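Local coordinates for 3-dehydroquinate dehydratase (Clostridium difficile, PDB 4H3D), which catalyses the cis-dehydration of 3-dehydroquinate to 3-dehydroshikimate, the third step of the chorismate pathway, through an imine formed with an active-site lysine, at residues 31-42 with 68-79. Residues are numbered along the deposited sequence; the frame is centred on the assembly and turned at random. Where two conformers were deposited one is given.
Sequences KKDIIKEAKELK and VLYELRSYIHDI
Ile35 and Lys39 meet the ring of Tyr75 across the outer seam between two consecutive outer helices of the TIM barrel, 31-41 and 62-76. The axes of 31-41 and 68-76 run nearly parallel, 16° apart and 9.5 Å at closest approach. Ile35 takes one half of the ring, its CG2 3.4 Å from Tyr75 CE2, while Lys39 slants past the other, its CD lying 3.7 Å from Tyr75 CE1. Lys42 approaches the ring edge with CE, bending over the carbonyl of Tyr75. Long aliphatic stems suit these lysines to the solvent-facing margin: their methylenes pack against the ring and still carry an amine. With Ile35 CG1 beside the backbone N (chi1 -63°), CG2 is left anti to that N and meets the ring, while the turn at chi2 (-51°) carries CD1 to within 3.7 Å of Leu72 N. Deeper, Ala38 CB is 3.3 Å from Leu72 CD1, a tight pair for which a small methyl is fitting. Branched Ile34 and Val68 cross at about a right angle, Ile34 CG2 to Val68 CG1 3.7 Å, and both also touch Trp51 of strand 48-52, a substrate-binding residue. At the N-terminal end, Lys31 slides past Val68 in the opposite direction, then curls at chi3 and chi4 to bring NZ 2.7 Å from Glu71 OE2, a salt bridge reached from above the carboxylate plane. Apolar Ile34, Val68 and Ile76 thus face the barrel strands, and the partly exposed ion pair bridges the helices at their outer side, where solvent would probably weaken it.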
ATOM      1  N   LYS B  31      -8.508 -27.407 -21.908  1.00 33.79           N
ATOM      2  CA  LYS B  31      -9.070 -28.080 -20.715  1.00 35.40           C
ATOM      3  C   LYS B  31      -8.016 -28.595 -19.724  1.00 35.25           C
ATOM      4  O   LYS B  31      -8.156 -28.419 -18.512  1.00 33.14           O
ATOM      5  CB  LYS B  31      -9.988 -29.240 -21.130  1.00 36.42           C
ATOM      6  CG  LYS B  31     -10.770 -29.843 -19.964  1.00 41.43           C
ATOM      7  CD  LYS B  31     -11.974 -30.668 -20.443  1.00 46.16           C
ATOM      8  CE  LYS B  31     -11.584 -32.012 -20.973  1.00 52.95           C
ATOM      9  NZ  LYS B  31     -11.166 -32.915 -19.878  1.00 56.86           N
ATOM     10  N   LYS B  32      -6.983 -29.234 -20.248  1.00 36.30           N
ATOM     11  CA  LYS B  32      -5.916 -29.784 -19.422  1.00 38.04           C
ATOM     12  C   LYS B  32      -5.239 -28.695 -18.573  1.00 36.62           C
ATOM     13  O   LYS B  32      -5.063 -28.858 -17.365  1.00 36.32           O
ATOM     14  CB  LYS B  32      -4.880 -30.473 -20.312  1.00 40.74           C
ATOM     15  CG  LYS B  32      -3.663 -30.995 -19.579  1.00 47.33           C
ATOM     16  CD  LYS B  32      -2.629 -31.586 -20.539  1.00 53.35           C
ATOM     17  CE  LYS B  32      -1.367 -32.010 -19.791  1.00 58.61           C
ATOM     18  NZ  LYS B  32      -0.327 -32.581 -20.700  1.00 65.26           N
ATOM     19  N   ASP B  33      -4.877 -27.590 -19.214  1.00 35.56           N
ATOM     20  CA  ASP B  33      -4.174 -26.498 -18.543  1.00 35.59           C
ATOM     21  C   ASP B  33      -5.060 -25.798 -17.496  1.00 33.35           C
ATOM     22  O   ASP B  33      -4.592 -25.460 -16.411  1.00 34.62           O
ATOM     23  CB  ASP B  33      -3.636 -25.494 -19.578  1.00 35.04           C
ATOM     24  CG  ASP B  33      -2.512 -26.089 -20.463  1.00 42.05           C
ATOM     25  OD1 ASP B  33      -2.135 -27.260 -20.257  1.00 38.96           O
ATOM     26  OD2 ASP B  33      -2.017 -25.381 -21.365  1.00 42.66           O
ATOM     27  N   ILE B  34      -6.333 -25.606 -17.833  1.00 31.20           N
ATOM     28  CA  ILE B  34      -7.319 -24.995 -16.927  1.00 30.32           C
ATOM     29  C   ILE B  34      -7.450 -25.816 -15.637  1.00 31.75           C
ATOM     30  O   ILE B  34      -7.396 -25.273 -14.526  1.00 31.26           O
ATOM     31  CB  ILE B  34      -8.682 -24.859 -17.647  1.00 29.12           C
ATOM     32  CG1 ILE B  34      -8.578 -23.767 -18.719  1.00 29.49           C
ATOM     33  CG2 ILE B  34      -9.813 -24.517 -16.672  1.00 26.38           C
ATOM     34  CD1 ILE B  34      -9.730 -23.726 -19.677  1.00 28.85           C
ATOM     35  N   ILE B  35      -7.591 -27.127 -15.785  1.00 33.58           N
ATOM     36  CA  ILE B  35      -7.716 -28.009 -14.629  1.00 35.84           C
ATOM     37  C   ILE B  35      -6.421 -28.020 -13.825  1.00 38.00           C
ATOM     38  O   ILE B  35      -6.453 -28.024 -12.596  1.00 38.93           O
ATOM     39  CB  ILE B  35      -8.115 -29.453 -15.050  1.00 38.20           C
ATOM     40  CG1 ILE B  35      -9.497 -29.440 -15.723  1.00 38.48           C
ATOM     41  CG2 ILE B  35      -8.110 -30.391 -13.845  1.00 39.40           C
ATOM     42  CD1 ILE B  35     -10.583 -28.725 -14.914  1.00 43.29           C
ATOM     43  N   LYS B  36      -5.284 -28.010 -14.521  1.00 39.41           N
ATOM     44  CA  LYS B  36      -3.979 -27.974 -13.864  1.00 40.89           C
ATOM     45  C   LYS B  36      -3.887 -26.697 -13.018  1.00 39.65           C
ATOM     46  O   LYS B  36      -3.465 -26.739 -11.855  1.00 39.02           O
ATOM     47  CB  LYS B  36      -2.853 -28.034 -14.905  1.00 42.96           C
ATOM     48  CG  LYS B  36      -1.471 -28.383 -14.358  1.00 50.52           C
ATOM     49  CD  LYS B  36      -0.848 -27.248 -13.552  1.00 56.79           C
ATOM     50  CE  LYS B  36       0.549 -27.607 -13.043  1.00 62.16           C
ATOM     51  NZ  LYS B  36       1.484 -27.939 -14.164  1.00 66.67           N
ATOM     52  N   GLU B  37      -4.297 -25.568 -13.595  1.00 37.00           N
ATOM     53  CA  GLU B  37      -4.313 -24.301 -12.854  1.00 37.70           C
ATOM     54  C   GLU B  37      -5.257 -24.390 -11.654  1.00 36.92           C
ATOM     55  O   GLU B  37      -4.923 -23.944 -10.569  1.00 37.78           O
ATOM     56  CB  GLU B  37      -4.747 -23.131 -13.751  1.00 37.17           C
ATOM     57  CG  GLU B  37      -3.707 -22.616 -14.721  1.00 39.59           C
ATOM     58  CD  GLU B  37      -4.310 -21.586 -15.680  1.00 45.24           C
ATOM     59  OE1 GLU B  37      -4.122 -20.353 -15.470  1.00 39.67           O
ATOM     60  OE2 GLU B  37      -5.032 -22.014 -16.608  1.00 47.88           O
ATOM     61  N   ALA B  38      -6.439 -24.969 -11.866  1.00 37.96           N
ATOM     62  CA  ALA B  38      -7.438 -25.116 -10.803  1.00 38.45           C
ATOM     63  C   ALA B  38      -6.909 -25.933  -9.616  1.00 41.70           C
ATOM     64  O   ALA B  38      -7.160 -25.592  -8.451  1.00 41.44           O
ATOM     65  CB  ALA B  38      -8.713 -25.748 -11.361  1.00 38.29           C
ATOM     66  N   LYS B  39      -6.168 -26.996  -9.907  1.00 44.04           N
ATOM     67  CA  LYS B  39      -5.596 -27.843  -8.847  1.00 46.91           C
ATOM     68  C   LYS B  39      -4.536 -27.100  -8.024  1.00 47.25           C
ATOM     69  O   LYS B  39      -4.359 -27.383  -6.848  1.00 48.41           O
ATOM     70  CB  LYS B  39      -5.084 -29.164  -9.430  1.00 48.96           C
ATOM     71  CG  LYS B  39      -6.254 -30.051  -9.891  1.00 53.95           C
ATOM     72  CD  LYS B  39      -5.862 -31.163 -10.851  1.00 59.36           C
ATOM     73  CE  LYS B  39      -5.059 -32.254 -10.195  1.00 62.73           C
ATOM     74  NZ  LYS B  39      -4.796 -33.349 -11.174  1.00 66.36           N
ATOM     75  N   GLU B  40      -3.865 -26.128  -8.634  1.00 47.20           N
ATOM     76  CA  GLU B  40      -2.904 -25.295  -7.910  1.00 47.50           C
ATOM     77  C   GLU B  40      -3.617 -24.276  -6.993  1.00 46.34           C
ATOM     78  O   GLU B  40      -3.010 -23.736  -6.061  1.00 47.68           O
ATOM     79  CB  GLU B  40      -1.999 -24.538  -8.889  1.00 48.49           C
ATOM     80  CG  GLU B  40      -1.079 -25.419  -9.722  1.00 53.16           C
ATOM     81  CD  GLU B  40      -0.012 -26.111  -8.891  1.00 57.83           C
ATOM     82  OE1 GLU B  40       0.455 -27.192  -9.310  1.00 65.68           O
ATOM     83  OE2 GLU B  40       0.353 -25.582  -7.820  1.00 58.20           O
ATOM     84  N   LEU B  41      -4.897 -24.005  -7.253  1.00 43.33           N
ATOM     85  CA  LEU B  41      -5.637 -22.999  -6.480  1.00 40.83           C
ATOM     86  C   LEU B  41      -6.664 -23.558  -5.491  1.00 40.82           C
ATOM     87  O   LEU B  41      -7.139 -22.828  -4.623  1.00 42.83           O
ATOM     88  CB  LEU B  41      -6.391 -22.065  -7.438  1.00 37.89           C
ATOM     89  CG  LEU B  41      -5.609 -21.290  -8.497  1.00 36.79           C
ATOM     90  CD1 LEU B  41      -6.582 -20.521  -9.416  1.00 34.51           C
ATOM     91  CD2 LEU B  41      -4.605 -20.351  -7.860  1.00 36.64           C
ATOM     92  N   LYS B  42      -7.001 -24.837  -5.603  1.00 41.51           N
ATOM     93  CA  LYS B  42      -8.111 -25.386  -4.814  1.00 41.82           C
ATOM     94  C   LYS B  42      -7.950 -25.355  -3.287  1.00 42.99           C
ATOM     95  O   LYS B  42      -8.957 -25.307  -2.569  1.00 42.06           O
ATOM     96  CB  LYS B  42      -8.479 -26.808  -5.264  1.00 42.88           C
ATOM     97  CG  LYS B  42      -7.690 -27.921  -4.613  1.00 48.16           C
ATOM     98  CD  LYS B  42      -8.316 -29.286  -4.907  1.00 53.35           C
ATOM     99  CE  LYS B  42      -7.855 -29.860  -6.224  1.00 55.35           C
ATOM    100  NZ  LYS B  42      -6.462 -30.362  -6.097  1.00 57.70           N
ATOM    101  N   VAL B  68     -15.676 -28.061 -19.669  1.00 25.50           N
ATOM    102  CA  VAL B  68     -14.606 -27.572 -18.792  1.00 25.75           C
ATOM    103  C   VAL B  68     -15.198 -27.104 -17.467  1.00 25.57           C
ATOM    104  O   VAL B  68     -14.698 -27.437 -16.389  1.00 25.69           O
ATOM    105  CB  VAL B  68     -13.803 -26.428 -19.444  1.00 25.57           C
ATOM    106  CG1 VAL B  68     -12.790 -25.858 -18.456  1.00 27.72           C
ATOM    107  CG2 VAL B  68     -13.115 -26.923 -20.692  1.00 25.60           C
ATOM    108  N   LEU B  69     -16.289 -26.368 -17.549  1.00 24.01           N
ATOM    109  CA  LEU B  69     -16.957 -25.860 -16.356  1.00 24.50           C
ATOM    110  C   LEU B  69     -17.338 -26.996 -15.390  1.00 27.62           C
ATOM    111  O   LEU B  69     -17.145 -26.853 -14.171  1.00 24.86           O
ATOM    112  CB  LEU B  69     -18.189 -25.079 -16.756  1.00 23.85           C
ATOM    113  CG  LEU B  69     -18.943 -24.360 -15.655  1.00 26.51           C
ATOM    114  CD1 LEU B  69     -18.011 -23.403 -14.917  1.00 28.73           C
ATOM    115  CD2 LEU B  69     -20.155 -23.631 -16.257  1.00 25.71           C
ATOM    116  N   TYR B  70     -17.868 -28.107 -15.939  1.00 29.57           N
ATOM    117  CA  TYR B  70     -18.241 -29.292 -15.129  1.00 33.11           C
ATOM    118  C   TYR B  70     -17.059 -29.795 -14.349  1.00 30.85           C
ATOM    119  O   TYR B  70     -17.146 -30.009 -13.144  1.00 30.37           O
ATOM    120  CB  TYR B  70     -18.673 -30.521 -15.969  1.00 35.68           C
ATOM    121  CG  TYR B  70     -19.724 -30.377 -17.029  1.00 42.01           C
ATOM    122  CD1 TYR B  70     -20.687 -29.371 -16.986  1.00 47.13           C
ATOM    123  CD2 TYR B  70     -19.825 -31.367 -18.043  1.00 49.71           C
ATOM    124  CE1 TYR B  70     -21.674 -29.293 -17.984  1.00 50.27           C
ATOM    125  CE2 TYR B  70     -20.793 -31.309 -19.012  1.00 51.04           C
ATOM    126  CZ  TYR B  70     -21.720 -30.279 -18.992  1.00 51.34           C
ATOM    127  OH  TYR B  70     -22.678 -30.244 -19.971  1.00 45.66           O
ATOM    128  N   GLU B  71     -15.965 -30.047 -15.063  1.00 30.07           N
ATOM    129  CA  GLU B  71     -14.758 -30.557 -14.439  1.00 34.26           C
ATOM    130  C   GLU B  71     -14.176 -29.585 -13.433  1.00 33.47           C
ATOM    131  O   GLU B  71     -13.844 -29.962 -12.324  1.00 33.30           O
ATOM    132  CB  GLU B  71     -13.705 -30.900 -15.482  1.00 35.53           C
ATOM    133  CG  GLU B  71     -14.068 -32.090 -16.316  1.00 46.44           C
ATOM    134  CD  GLU B  71     -12.874 -32.704 -17.020  1.00 55.93           C
ATOM    135  OE1 GLU B  71     -11.736 -32.554 -16.503  1.00 60.55           O
ATOM    136  OE2 GLU B  71     -13.076 -33.357 -18.069  1.00 58.31           O
ATOM    137  N   LEU B  72     -14.060 -28.332 -13.840  1.00 33.50           N
ATOM    138  CA  LEU B  72     -13.535 -27.298 -12.989  1.00 33.47           C
ATOM    139  C   LEU B  72     -14.324 -27.253 -11.673  1.00 34.73           C
ATOM    140  O   LEU B  72     -13.741 -27.247 -10.585  1.00 33.29           O
ATOM    141  CB  LEU B  72     -13.618 -25.959 -13.726  1.00 33.04           C
ATOM    142  CG  LEU B  72     -13.084 -24.695 -13.065  1.00 35.32           C
ATOM    143  CD1 LEU B  72     -11.631 -24.853 -12.669  1.00 34.06           C
ATOM    144  CD2 LEU B  72     -13.254 -23.515 -14.049  1.00 34.09           C
ATOM    145  N   ARG B  73     -15.653 -27.266 -11.782  1.00 34.99           N
ATOM    146  CA  ARG B  73     -16.523 -27.183 -10.616  1.00 36.27           C
ATOM    147  C   ARG B  73     -16.203 -28.323  -9.656  1.00 38.05           C
ATOM    148  O   ARG B  73     -16.111 -28.113  -8.436  1.00 39.01           O
ATOM    149  CB  ARG B  73     -17.992 -27.334 -11.012  1.00 38.52           C
ATOM    150  CG  ARG B  73     -18.905 -26.298 -10.477  1.00 41.02           C
ATOM    151  CD  ARG B  73     -18.585 -25.795  -9.066  1.00 43.51           C
ATOM    152  NE  ARG B  73     -18.950 -24.391  -9.039  1.00 38.30           N
ATOM    153  CZ  ARG B  73     -18.595 -23.507  -8.114  1.00 36.82           C
ATOM    154  NH1 ARG B  73     -17.848 -23.844  -7.066  1.00 35.27           N
ATOM    155  NH2 ARG B  73     -19.006 -22.270  -8.252  1.00 33.25           N
ATOM    156  N   SER B  74     -16.027 -29.529 -10.210  0.50 37.78           N
ATOM    157  CA  SER B  74     -15.753 -30.726  -9.404  0.50 39.67           C
ATOM    158  C   SER B  74     -14.452 -30.616  -8.609  0.50 39.76           C
ATOM    159  O   SER B  74     -14.364 -31.146  -7.505  0.50 40.57           O
ATOM    160  CB  SER B  74     -15.718 -31.993 -10.275  0.50 40.63           C
ATOM    161  OG  SER B  74     -14.533 -32.073 -11.056  0.50 40.55           O
ATOM    162  N   TYR B  75     -13.447 -29.942  -9.174  1.00 37.90           N
ATOM    163  CA  TYR B  75     -12.147 -29.772  -8.488  1.00 38.47           C
ATOM    164  C   TYR B  75     -12.110 -28.635  -7.457  1.00 36.97           C
ATOM    165  O   TYR B  75     -11.418 -28.748  -6.458  1.00 36.24           O
ATOM    166  CB  TYR B  75     -10.995 -29.542  -9.482  1.00 39.64           C
ATOM    167  CG  TYR B  75     -10.463 -30.785 -10.140  1.00 42.68           C
ATOM    168  CD1 TYR B  75      -9.565 -31.618  -9.473  1.00 49.62           C
ATOM    169  CD2 TYR B  75     -10.825 -31.116 -11.438  1.00 47.78           C
ATOM    170  CE1 TYR B  75      -9.062 -32.771 -10.082  1.00 52.59           C
ATOM    171  CE2 TYR B  75     -10.327 -32.258 -12.060  1.00 50.66           C
ATOM    172  CZ  TYR B  75      -9.446 -33.083 -11.376  1.00 52.76           C
ATOM    173  OH  TYR B  75      -8.954 -34.210 -11.987  1.00 55.94           O
ATOM    174  N   ILE B  76     -12.818 -27.534  -7.702  1.00 35.28           N
ATOM    175  CA  ILE B  76     -12.752 -26.396  -6.767  1.00 36.17           C
ATOM    176  C   ILE B  76     -13.821 -26.444  -5.685  1.00 39.61           C
ATOM    177  O   ILE B  76     -13.831 -25.607  -4.765  1.00 38.33           O
ATOM    178  CB  ILE B  76     -12.793 -25.051  -7.476  1.00 34.83           C
ATOM    179  CG1 ILE B  76     -14.189 -24.743  -8.023  1.00 33.49           C
ATOM    180  CG2 ILE B  76     -11.743 -25.012  -8.564  1.00 31.74           C
ATOM    181  CD1 ILE B  76     -14.298 -23.321  -8.551  1.00 29.13           C
ATOM    182  N   HIS B  77     -14.718 -27.422  -5.813  1.00 41.75           N
ATOM    183  CA  HIS B  77     -15.776 -27.675  -4.839  1.00 44.77           C
ATOM    184  C   HIS B  77     -16.660 -26.454  -4.595  1.00 41.48           C
ATOM    185  O   HIS B  77     -17.356 -26.018  -5.496  1.00 41.46           O
ATOM    186  CB  HIS B  77     -15.179 -28.205  -3.522  1.00 48.26           C
ATOM    187  CG  HIS B  77     -16.127 -29.064  -2.730  1.00 58.84           C
ATOM    188  ND1 HIS B  77     -17.068 -28.545  -1.862  1.00 64.44           N
ATOM    189  CD2 HIS B  77     -16.270 -30.413  -2.677  1.00 65.72           C
ATOM    190  CE1 HIS B  77     -17.752 -29.536  -1.316  1.00 67.32           C
ATOM    191  NE2 HIS B  77     -17.287 -30.679  -1.790  1.00 70.21           N
ATOM    192  N   ASP B  78     -16.624 -25.898  -3.390  1.00 39.76           N
ATOM    193  CA  ASP B  78     -17.492 -24.787  -3.057  1.00 40.14           C
ATOM    194  C   ASP B  78     -16.810 -23.429  -3.096  1.00 36.77           C
ATOM    195  O   ASP B  78     -17.345 -22.479  -2.563  1.00 37.89           O
ATOM    196  CB  ASP B  78     -18.152 -25.016  -1.693  1.00 42.04           C
ATOM    197  CG  ASP B  78     -19.201 -26.127  -1.730  1.00 50.66           C
ATOM    198  OD1 ASP B  78     -20.034 -26.145  -2.682  1.00 52.86           O
ATOM    199  OD2 ASP B  78     -19.202 -26.971  -0.799  1.00 57.27           O
ATOM    200  N   ILE B  79     -15.644 -23.330  -3.735  1.00 32.74           N
ATOM    201  CA  ILE B  79     -14.985 -22.024  -3.888  1.00 29.59           C
ATOM    202  C   ILE B  79     -15.830 -21.184  -4.870  1.00 26.68           C
ATOM    203  O   ILE B  79     -16.210 -21.680  -5.929  1.00 26.65           O
ATOM    204  CB  ILE B  79     -13.543 -22.177  -4.424  1.00 29.61           C
ATOM    205  CG1 ILE B  79     -12.658 -22.846  -3.379  1.00 31.34           C
ATOM    206  CG2 ILE B  79     -12.946 -20.818  -4.762  1.00 27.12           C
ATOM    207  CD1 ILE B  79     -11.224 -23.104  -3.850  1.00 34.67           C
TER